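Local coordinates for biofilm growth-associated repressor (Xylella fastidiosa, PDB 3PQJ), which represses its own operon, which includes the blh gene, by binding a palindromic AT-rich sequence in the blh promoter and blocking transcription, at residues M27-L32 against Y77-A82. Sequence-based numbering, arbitrary orientation.
Sequences MLVCTL and YRLTEA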
ATOM      1  N   MET A  27       7.805   5.444  -5.701  1.00 29.78           N
ATOM      2  CA  MET A  27       8.082   6.417  -6.763  1.00 30.65           C
ATOM      3  C   MET A  27       8.419   5.703  -8.076  1.00 34.04           C
ATOM      4  O   MET A  27       8.016   6.169  -9.131  1.00 34.18           O
ATOM      5  CB  MET A  27       9.211   7.403  -6.390  1.00 34.40           C
ATOM      6  CG  MET A  27       8.925   8.372  -5.218  1.00 40.38           C
ATOM      7  SD  MET A  27      10.564   8.932  -4.474  1.00 46.45           S
ATOM      8  CE  MET A  27      10.032   9.695  -3.013  1.00 43.27           C
ATOM      9  N   LEU A  28       9.135   4.561  -8.010  1.00 30.68           N
ATOM     10  CA  LEU A  28       9.486   3.760  -9.186  1.00 29.75           C
ATOM     11  C   LEU A  28       8.223   3.217  -9.847  1.00 34.39           C
ATOM     12  O   LEU A  28       8.082   3.370 -11.060  1.00 35.14           O
ATOM     13  CB  LEU A  28      10.449   2.609  -8.825  1.00 28.72           C
ATOM     14  CG  LEU A  28      11.911   2.982  -8.621  1.00 30.17           C
ATOM     15  CD1 LEU A  28      12.678   1.850  -7.983  1.00 28.94           C
ATOM     16  CD2 LEU A  28      12.563   3.373  -9.919  1.00 28.36           C
ATOM     17  N   VAL A  29       7.277   2.665  -9.049  1.00 30.16           N
ATOM     18  CA  VAL A  29       6.007   2.122  -9.566  1.00 30.16           C
ATOM     19  C   VAL A  29       5.136   3.234 -10.161  1.00 34.46           C
ATOM     20  O   VAL A  29       4.596   3.056 -11.251  1.00 32.19           O
ATOM     21  CB  VAL A  29       5.284   1.205  -8.535  1.00 33.19           C
ATOM     22  CG1 VAL A  29       3.859   0.800  -8.997  1.00 33.21           C
ATOM     23  CG2 VAL A  29       6.127  -0.041  -8.271  1.00 32.14           C
ATOM     24  N   CYS A  30       5.066   4.399  -9.475  1.00 32.81           N
ATOM     25  CA  CYS A  30       4.319   5.573  -9.927  1.00 32.79           C
ATOM     26  C   CYS A  30       4.825   6.032 -11.292  1.00 37.30           C
ATOM     27  O   CYS A  30       4.027   6.385 -12.148  1.00 36.35           O
ATOM     28  CB  CYS A  30       4.403   6.688  -8.894  1.00 33.12           C
ATOM     29  SG  CYS A  30       3.371   6.414  -7.446  1.00 37.25           S
ATOM     30  N   THR A  31       6.150   5.998 -11.496  1.00 34.62           N
ATOM     31  CA  THR A  31       6.787   6.358 -12.762  1.00 34.57           C
ATOM     32  C   THR A  31       6.407   5.332 -13.827  1.00 39.50           C
ATOM     33  O   THR A  31       5.922   5.713 -14.890  1.00 40.01           O
ATOM     34  CB  THR A  31       8.297   6.481 -12.559  1.00 38.24           C
ATOM     35  OG1 THR A  31       8.510   7.405 -11.496  1.00 33.98           O
ATOM     36  CG2 THR A  31       9.037   6.956 -13.824  1.00 37.36           C
ATOM     37  N   LEU A  32       6.538   4.032 -13.486  1.00 35.00           N
ATOM     38  CA  LEU A  32       6.283   2.895 -14.357  1.00 33.06           C
ATOM     39  C   LEU A  32       4.857   2.692 -14.890  1.00 38.79           C
ATOM     40  O   LEU A  32       4.680   1.954 -15.867  1.00 37.51           O
ATOM     41  CB  LEU A  32       6.923   1.613 -13.805  1.00 31.99           C
ATOM     42  CG  LEU A  32       8.454   1.597 -13.786  1.00 35.16           C
ATOM     43  CD1 LEU A  32       8.988   0.382 -13.019  1.00 34.30           C
ATOM     44  CD2 LEU A  32       9.047   1.689 -15.194  1.00 37.58           C
ATOM     45  N   TYR A  77      12.865  -1.124 -17.687  1.00 38.21           N
ATOM     46  CA  TYR A  77      11.892  -1.643 -16.728  1.00 37.80           C
ATOM     47  C   TYR A  77      10.470  -1.296 -17.144  1.00 39.85           C
ATOM     48  O   TYR A  77      10.213  -0.197 -17.645  1.00 39.51           O
ATOM     49  CB  TYR A  77      12.195  -1.138 -15.319  1.00 38.90           C
ATOM     50  CG  TYR A  77      13.296  -1.913 -14.637  1.00 40.41           C
ATOM     51  CD1 TYR A  77      13.002  -2.973 -13.785  1.00 42.42           C
ATOM     52  CD2 TYR A  77      14.637  -1.585 -14.833  1.00 41.22           C
ATOM     53  CE1 TYR A  77      14.013  -3.683 -13.135  1.00 43.66           C
ATOM     54  CE2 TYR A  77      15.660  -2.301 -14.204  1.00 41.99           C
ATOM     55  CZ  TYR A  77      15.342  -3.348 -13.351  1.00 50.79           C
ATOM     56  OH  TYR A  77      16.336  -4.063 -12.717  1.00 53.03           O
ATOM     57  N   ARG A  78       9.557  -2.245 -16.947  1.00 34.37           N
ATOM     58  CA  ARG A  78       8.141  -2.115 -17.293  1.00 33.66           C
ATOM     59  C   ARG A  78       7.304  -2.659 -16.154  1.00 36.37           C
ATOM     60  O   ARG A  78       7.672  -3.650 -15.549  1.00 35.09           O
ATOM     61  CB  ARG A  78       7.854  -2.922 -18.572  1.00 35.25           C
ATOM     62  CG  ARG A  78       6.583  -2.554 -19.299  1.00 49.70           C
ATOM     63  CD  ARG A  78       6.428  -3.402 -20.541  1.00 64.69           C
ATOM     64  NE  ARG A  78       5.280  -2.983 -21.347  1.00 80.64           N
ATOM     65  CZ  ARG A  78       5.327  -2.052 -22.301  1.00 98.29           C
ATOM     66  NH1 ARG A  78       6.469  -1.437 -22.585  1.00 73.34           N
ATOM     67  NH2 ARG A  78       4.232  -1.735 -22.981  1.00 96.25           N
ATOM     68  N   LEU A  79       6.167  -2.034 -15.882  1.00 34.45           N
ATOM     69  CA  LEU A  79       5.238  -2.501 -14.852  1.00 34.73           C
ATOM     70  C   LEU A  79       4.283  -3.520 -15.489  1.00 39.16           C
ATOM     71  O   LEU A  79       3.606  -3.207 -16.477  1.00 38.97           O
ATOM     72  CB  LEU A  79       4.473  -1.313 -14.213  1.00 34.65           C
ATOM     73  CG  LEU A  79       3.546  -1.609 -13.042  1.00 38.51           C
ATOM     74  CD1 LEU A  79       4.344  -1.842 -11.781  1.00 39.19           C
ATOM     75  CD2 LEU A  79       2.602  -0.479 -12.828  1.00 38.72           C
ATOM     76  N   THR A  80       4.239  -4.735 -14.934  1.00 36.08           N
ATOM     77  CA  THR A  80       3.397  -5.792 -15.492  1.00 36.29           C
ATOM     78  C   THR A  80       2.159  -6.129 -14.682  1.00 40.03           C
ATOM     79  O   THR A  80       1.184  -6.627 -15.243  1.00 38.95           O
ATOM     80  CB  THR A  80       4.226  -7.021 -15.839  1.00 45.02           C
ATOM     81  OG1 THR A  80       4.866  -7.502 -14.657  1.00 43.03           O
ATOM     82  CG2 THR A  80       5.241  -6.743 -16.939  1.00 42.38           C
ATOM     83  N   GLU A  81       2.203  -5.894 -13.363  1.00 36.38           N
ATOM     84  CA  GLU A  81       1.070  -6.198 -12.508  1.00 34.40           C
ATOM     85  C   GLU A  81       0.062  -5.062 -12.608  1.00 36.84           C
ATOM     86  O   GLU A  81       0.315  -3.955 -12.111  1.00 35.26           O
ATOM     87  CB  GLU A  81       1.521  -6.462 -11.054  1.00 35.45           C
ATOM     88  CG  GLU A  81       0.429  -6.890 -10.086  1.00 41.99           C
ATOM     89  CD  GLU A  81      -0.477  -8.004 -10.584  1.00 63.87           C
ATOM     90  OE1 GLU A  81      -0.062  -9.183 -10.547  1.00 70.37           O
ATOM     91  OE2 GLU A  81      -1.604  -7.693 -11.030  1.00 49.32           O
ATOM     92  N   ALA A  82      -1.090  -5.345 -13.271  1.00 33.28           N
ATOM     93  CA  ALA A  82      -2.197  -4.401 -13.437  1.00 32.80           C
ATOM     94  C   ALA A  82      -2.769  -3.947 -12.100  1.00 35.86           C
ATOM     95  O   ALA A  82      -3.203  -2.799 -11.995  1.00 36.01           O
ATOM     96  CB  ALA A  82      -3.292  -5.002 -14.302  1.00 33.30           C
TER
HETATM   97  O   HOH W   1       5.201  -0.117 -17.525  1.00 34.50           O
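Leu32 of helix 23-32 supplies most of the helix's side of the contact with strand 75-79. Its CB lies 3.8 Å from CB of Leu79, the two side chains meeting at their bases. From there CG stands beside the backbone N (chi1 -67°), which sends both methyls along the strand toward Tyr77. CD1 packs on CB of Tyr77 at 4.2 Å, while CD2 presses against the strand backbone, 3.3 Å from Tyr77 O. Leu79 instead runs along the helix: with CG anti to its own backbone N (chi1 -175°), its CD1 reaches back to CG1 of Val29, 3.9 Å away, and the two side chains cross at about a right angle. One water ties the backbones together, donating to Leu32 O and accepting from Leu79 N, both at 2.7 Å. The strand passes nearly perpendicular to the helix, at 81°. Tyr77 turns its ring away toward helix 52-63, where its OH is hydrogen-bonded to NH1 of Arg61. Val29 also touches Leu60 of that helix and Val88 of helix 82-95, and Leu79 rests on Ala85. The contact thus seats the winged helix-turn-helix fold's central strand, between strands 37-38 and 66-70, on helix 23-32.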